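Local coordinates for DNA mismatch repair protein MutS (PDB 1EWQ) that takes part in DNA mismatch repair, probably by recognising and binding mismatched DNA, and has a weak ATPase activity, at residues L17-E22 against L32-G37. Sequence-based numbering, arbitrary orientation.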
loop_
_atom_site.group_PDB
_atom_site.type_symbol
_atom_site.label_atom_id
_atom_site.label_comp_id
_atom_site.label_asym_id
_atom_site.label_seq_id
_atom_site.Cartn_x
_atom_site.Cartn_y
_atom_site.Cartn_z
ATOM N N LEU C 17 16.136 31.095 -12.347
ATOM C CA LEU C 17 16.718 29.778 -12.139
ATOM C C LEU C 17 17.931 29.841 -11.214
ATOM O O LEU C 17 18.310 28.845 -10.603
ATOM C CB LEU C 17 17.087 29.146 -13.483
ATOM C CG LEU C 17 15.866 28.760 -14.325
ATOM C CD1 LEU C 17 16.308 28.188 -15.668
ATOM C CD2 LEU C 17 15.030 27.738 -13.554
ATOM N N GLN C 18 18.536 31.018 -11.112
ATOM C CA GLN C 18 19.682 31.197 -10.232
ATOM C C GLN C 18 19.161 31.280 -8.814
ATOM O O GLN C 18 19.580 30.523 -7.943
ATOM C CB GLN C 18 20.437 32.481 -10.576
ATOM C CG GLN C 18 21.646 32.258 -11.462
ATOM C CD GLN C 18 22.699 31.395 -10.796
ATOM O OE1 GLN C 18 23.168 31.704 -9.701
ATOM N NE2 GLN C 18 23.078 30.306 -11.458
ATOM N N GLN C 19 18.237 32.210 -8.596
ATOM C CA GLN C 19 17.619 32.407 -7.295
ATOM C C GLN C 19 17.129 31.047 -6.804
ATOM O O GLN C 19 17.216 30.735 -5.616
ATOM C CB GLN C 19 16.448 33.384 -7.436
ATOM C CG GLN C 19 15.692 33.674 -6.157
ATOM C CD GLN C 19 14.561 34.658 -6.366
ATOM O OE1 GLN C 19 13.672 34.431 -7.187
ATOM N NE2 GLN C 19 14.588 35.761 -5.624
ATOM N N TYR C 20 16.632 30.239 -7.738
ATOM C CA TYR C 20 16.116 28.899 -7.453
ATOM C C TYR C 20 17.206 27.909 -7.039
ATOM O O TYR C 20 17.140 27.299 -5.968
ATOM C CB TYR C 20 15.388 28.361 -8.691
ATOM C CG TYR C 20 15.162 26.863 -8.690
ATOM C CD1 TYR C 20 14.244 26.274 -7.820
ATOM C CD2 TYR C 20 15.877 26.035 -9.551
ATOM C CE1 TYR C 20 14.043 24.893 -7.811
ATOM C CE2 TYR C 20 15.683 24.654 -9.549
ATOM C CZ TYR C 20 14.766 24.092 -8.678
ATOM O OH TYR C 20 14.574 22.730 -8.677
ATOM N N VAL C 21 18.195 27.746 -7.911
ATOM C CA VAL C 21 19.306 26.831 -7.685
ATOM C C VAL C 21 20.092 27.151 -6.417
ATOM O O VAL C 21 20.592 26.247 -5.749
ATOM C CB VAL C 21 20.260 26.829 -8.910
ATOM C CG1 VAL C 21 21.566 26.121 -8.573
ATOM C CG2 VAL C 21 19.583 26.137 -10.089
ATOM N N GLU C 22 20.189 28.434 -6.085
ATOM C CA GLU C 22 20.916 28.874 -4.897
ATOM C C GLU C 22 20.272 28.314 -3.632
ATOM O O GLU C 22 20.954 27.747 -2.776
ATOM C CB GLU C 22 20.922 30.401 -4.815
ATOM C CG GLU C 22 22.115 30.976 -4.082
ATOM C CD GLU C 22 23.379 30.935 -4.922
ATOM O OE1 GLU C 22 23.398 31.588 -5.993
ATOM O OE2 GLU C 22 24.347 30.249 -4.516
ATOM N N LEU C 32 12.662 20.988 -2.825
ATOM C CA LEU C 32 12.361 22.410 -2.783
ATOM C C LEU C 32 11.215 22.819 -3.701
ATOM O O LEU C 32 11.219 22.514 -4.896
ATOM C CB LEU C 32 13.622 23.204 -3.128
ATOM C CG LEU C 32 13.588 24.709 -2.851
ATOM C CD1 LEU C 32 14.948 25.156 -2.362
ATOM C CD2 LEU C 32 13.171 25.463 -4.096
ATOM N N LEU C 33 10.229 23.495 -3.117
ATOM C CA LEU C 33 9.066 23.986 -3.844
ATOM C C LEU C 33 9.282 25.484 -3.958
ATOM O O LEU C 33 9.120 26.228 -2.989
ATOM C CB LEU C 33 7.780 23.666 -3.077
ATOM C CG LEU C 33 7.534 22.155 -2.928
ATOM C CD1 LEU C 33 6.263 21.900 -2.133
ATOM C CD2 LEU C 33 7.428 21.512 -4.304
ATOM N N PHE C 34 9.673 25.903 -5.156
ATOM C CA PHE C 34 10.001 27.290 -5.464
ATOM C C PHE C 34 8.799 28.080 -5.967
ATOM O O PHE C 34 8.332 27.877 -7.094
ATOM C CB PHE C 34 11.111 27.289 -6.518
ATOM C CG PHE C 34 11.812 28.602 -6.687
ATOM C CD1 PHE C 34 12.439 29.220 -5.606
ATOM C CD2 PHE C 34 11.910 29.188 -7.947
ATOM C CE1 PHE C 34 13.157 30.402 -5.779
ATOM C CE2 PHE C 34 12.625 30.367 -8.135
ATOM C CZ PHE C 34 13.253 30.978 -7.047
ATOM N N GLN C 35 8.309 28.989 -5.128
ATOM C CA GLN C 35 7.159 29.824 -5.466
ATOM C C GLN C 35 7.437 30.859 -6.563
ATOM O O GLN C 35 8.396 31.627 -6.482
ATOM C CB GLN C 35 6.672 30.533 -4.202
ATOM C CG GLN C 35 6.085 31.932 -4.395
ATOM C CD GLN C 35 4.658 31.925 -4.867
ATOM O OE1 GLN C 35 3.844 32.755 -4.445
ATOM N NE2 GLN C 35 4.336 31.000 -5.765
ATOM N N VAL C 36 6.592 30.860 -7.589
ATOM C CA VAL C 36 6.702 31.809 -8.698
ATOM C C VAL C 36 5.263 32.138 -9.069
ATOM O O VAL C 36 4.632 31.403 -9.821
ATOM C CB VAL C 36 7.402 31.199 -9.944
ATOM C CG1 VAL C 36 7.648 32.285 -10.985
ATOM C CG2 VAL C 36 8.707 30.548 -9.557
ATOM N N GLY C 37 4.741 33.234 -8.535
ATOM C CA GLY C 37 3.362 33.585 -8.817
ATOM C C GLY C 37 2.426 32.679 -8.032
ATOM O O GLY C 37 2.626 32.459 -6.836
HETATM O O HOH W 1 13.388 21.428 -6.179
#
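The ring of F34 lies against the backbone of the helix at Y20, whose CB sits over one ring face, 3.7 Å from the ring centroid, in a CH-pi contact. Beyond CB the tyrosine ring swings off at a slant, its plane turned 58° from that of F34, and its CD1 packs 3.5 Å from F34 CB. At the far rim, Q19 reaches F34 CZ with its aliphatic CG, which lies in the plane of the phenyl ring, and with OE1 at 3.5 Å. A flat, wholly apolar side chain suits this spot, since it can fill the space between a helix and a sheet without burying a polar group. L32 adds a methyl, CD2, 3.9 Å from Y20 CE1. Tyrosine fits its own place because only its tip is polar: with CG anti to the backbone N (chi1 163°), the ring slants across toward the L32 end of the strand, and Y20 OH meets a water 3.1 Å away that donates to L32 O. The same hydroxyl is hydrogen-bonded to F43 N. Were F34 replaced by an alanine, a gap would probably open under Y20 CB, and the Q19 chain would be likely to lose the ring edge it packs on. Q19 is steadied from outside by the bond of its NE2 to V108 O. In the N-terminal MutS domain I, segments 17-22 and 32-36 run roughly antiparallel, at 151°; they belong to helix 15-26, which packs on one face of a mixed sheet, and to strand 31-36, which lies in that sheet between strands 39-43 and 92-97.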